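Local coordinates for cytoplasmic export protein 1 (Saccharomyces cerevisiae, PDB 3VWA) that binds tRNA and takes part in nuclear tRNA export, possibly handing aminoacylated tRNAs from export receptors to the translation machinery at the nuclear pore complex, at residues D344-S349 with S379-H384. Residues are numbered along the deposited sequence; the frame is centred on the assembly and turned at random.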
loop_
_atom_site.group_PDB
_atom_site.type_symbol
_atom_site.label_atom_id
_atom_site.label_comp_id
_atom_site.label_asym_id
_atom_site.label_seq_id
_atom_site.Cartn_x
_atom_site.Cartn_y
_atom_site.Cartn_z
ATOM N N ASP A 344 -14.906 -3.191 3.559
ATOM C CA ASP A 344 -15.699 -3.926 4.561
ATOM C C ASP A 344 -14.981 -4.085 5.874
ATOM O O ASP A 344 -15.607 -4.050 6.930
ATOM C CB ASP A 344 -16.154 -5.303 4.028
ATOM C CG ASP A 344 -17.085 -5.190 2.835
ATOM O OD1 ASP A 344 -17.692 -4.113 2.628
ATOM O OD2 ASP A 344 -17.215 -6.170 2.080
ATOM N N LEU A 345 -13.652 -4.183 5.813
ATOM C CA LEU A 345 -12.810 -4.311 6.991
ATOM C C LEU A 345 -12.930 -3.072 7.855
ATOM O O LEU A 345 -13.116 -3.154 9.061
ATOM C CB LEU A 345 -11.350 -4.524 6.566
ATOM C CG LEU A 345 -10.398 -5.042 7.678
ATOM C CD1 LEU A 345 -9.344 -5.948 7.073
ATOM C CD2 LEU A 345 -9.705 -3.930 8.443
ATOM N N ILE A 346 -12.872 -1.920 7.203
ATOM C CA ILE A 346 -12.846 -0.643 7.888
ATOM C C ILE A 346 -14.221 -0.393 8.482
ATOM O O ILE A 346 -14.322 0.012 9.613
ATOM C CB ILE A 346 -12.411 0.490 6.936
ATOM C CG1 ILE A 346 -10.919 0.340 6.610
ATOM C CG2 ILE A 346 -12.767 1.867 7.488
ATOM C CD1 ILE A 346 -9.983 0.577 7.767
ATOM N N THR A 347 -15.265 -0.719 7.734
ATOM C CA THR A 347 -16.666 -0.712 8.267
ATOM C C THR A 347 -16.889 -1.508 9.545
ATOM O O THR A 347 -17.465 -1.012 10.526
ATOM C CB THR A 347 -17.645 -1.213 7.202
ATOM O OG1 THR A 347 -17.597 -0.301 6.116
ATOM C CG2 THR A 347 -19.099 -1.250 7.742
ATOM N N GLN A 348 -16.411 -2.744 9.531
ATOM C CA GLN A 348 -16.517 -3.672 10.643
ATOM C C GLN A 348 -15.769 -3.120 11.840
ATOM O O GLN A 348 -16.222 -3.159 13.012
ATOM C CB GLN A 348 -15.852 -4.975 10.163
ATOM C CG GLN A 348 -16.683 -6.243 10.281
ATOM C CD GLN A 348 -15.804 -7.492 10.462
ATOM O OE1 GLN A 348 -14.694 -7.590 9.921
ATOM N NE2 GLN A 348 -16.294 -8.440 11.254
ATOM N N SER A 349 -14.603 -2.552 11.560
ATOM C CA SER A 349 -13.831 -2.000 12.639
ATOM C C SER A 349 -14.467 -0.759 13.276
ATOM O O SER A 349 -14.326 -0.577 14.463
ATOM C CB SER A 349 -12.370 -1.844 12.235
ATOM O OG SER A 349 -12.190 -0.753 11.353
ATOM N N SER A 379 -22.205 6.785 4.149
ATOM C CA SER A 379 -23.206 5.751 4.262
ATOM C C SER A 379 -22.883 4.742 5.350
ATOM O O SER A 379 -23.744 4.413 6.153
ATOM C CB SER A 379 -23.366 5.046 2.914
ATOM O OG SER A 379 -24.188 3.926 3.055
ATOM N N ARG A 380 -21.632 4.282 5.398
ATOM C CA ARG A 380 -21.281 3.193 6.292
ATOM C C ARG A 380 -20.381 3.602 7.473
ATOM O O ARG A 380 -20.320 2.882 8.453
ATOM C CB ARG A 380 -20.586 2.073 5.493
ATOM C CG ARG A 380 -21.145 1.829 4.096
ATOM C CD ARG A 380 -20.361 0.742 3.339
ATOM N NE ARG A 380 -20.440 -0.568 4.022
ATOM C CZ ARG A 380 -19.612 -1.604 3.848
ATOM N NH1 ARG A 380 -18.596 -1.556 2.969
ATOM N NH2 ARG A 380 -19.801 -2.703 4.580
ATOM N N ILE A 381 -19.686 4.740 7.382
ATOM C CA ILE A 381 -18.675 5.091 8.376
ATOM C C ILE A 381 -19.149 6.156 9.347
ATOM O O ILE A 381 -19.009 5.981 10.554
ATOM C CB ILE A 381 -17.339 5.508 7.735
ATOM C CG1 ILE A 381 -16.836 4.399 6.791
ATOM C CG2 ILE A 381 -16.305 5.928 8.804
ATOM C CD1 ILE A 381 -16.542 3.076 7.455
ATOM N N TYR A 382 -19.733 7.238 8.820
ATOM C CA TYR A 382 -20.109 8.377 9.629
ATOM C C TYR A 382 -21.045 8.034 10.779
ATOM O O TYR A 382 -20.815 8.472 11.894
ATOM C CB TYR A 382 -20.765 9.469 8.753
ATOM C CG TYR A 382 -21.169 10.700 9.519
ATOM C CD1 TYR A 382 -20.192 11.560 9.978
ATOM C CD2 TYR A 382 -22.512 11.004 9.804
ATOM C CE1 TYR A 382 -20.496 12.688 10.686
ATOM C CE2 TYR A 382 -22.829 12.162 10.522
ATOM C CZ TYR A 382 -21.777 13.002 10.942
ATOM O OH TYR A 382 -21.910 14.181 11.643
ATOM N N PRO A 383 -22.122 7.268 10.516
ATOM C CA PRO A 383 -23.078 7.034 11.589
ATOM C C PRO A 383 -22.417 6.407 12.823
ATOM O O PRO A 383 -22.884 6.625 13.923
ATOM C CB PRO A 383 -24.086 6.058 10.946
ATOM C CG PRO A 383 -24.001 6.397 9.485
ATOM C CD PRO A 383 -22.526 6.589 9.281
ATOM N N HIS A 384 -21.346 5.647 12.660
ATOM C CA HIS A 384 -20.646 5.092 13.852
ATOM C C HIS A 384 -19.625 6.064 14.312
ATOM O O HIS A 384 -19.409 6.289 15.522
ATOM C CB HIS A 384 -19.979 3.753 13.495
ATOM C CG HIS A 384 -20.942 2.739 12.934
ATOM N ND1 HIS A 384 -20.874 2.284 11.664
ATOM C CD2 HIS A 384 -22.036 2.114 13.516
ATOM C CE1 HIS A 384 -21.863 1.404 11.454
ATOM N NE2 HIS A 384 -22.576 1.301 12.585
#
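R380 leaves its helix with CG anti to the carbonyl carbon and runs extended through chi2 before a bend at chi3 (62°) turns the guanidinium across T347 toward D344, a span suited to an arginine's length. The carboxylate of D344 also lies anti to its own carbonyl carbon, so that although the CB points away from the neighbouring helix, OD1 of this short, exposed acid reaches back to the arginine. NH1 of R380 meets this OD1 at 2.7 Å, nearly along the C-O axis and close to the guanidinium plane, in a salt bridge to which NH2 adds a weak second bond. The carboxylate and guanidinium planes stand 80° apart, so one oxygen takes both N-H groups. Such helix-to-helix packing builds the alpha-solenoid of HEAT repeats: segments 344-349 and 379-384, on helices 342-351 and 374-387, run nearly parallel, their axes 18° apart and 9.4 Å from each other at closest approach, and the repeat HEAT 1 begins at I381. Between them T347 is short enough for the backbones to approach to 6.1 Å between its CA and that of I381. Its OG1 sits 3.3 Å from CZ of R380, over the centre of one guanidinium face, while hydrogen-bonding to the carbonyl of N343. An alanine in place of R380 would remove the salt bridge and the cover over T347, and would probably loosen the contact on its exposed side. Deeper in, CD1 of the apolar I381, suited to burial, reaches CG2 of I346 at 4.0 Å, the chains crossing obliquely; L372 touches both, and L365 packs on I381.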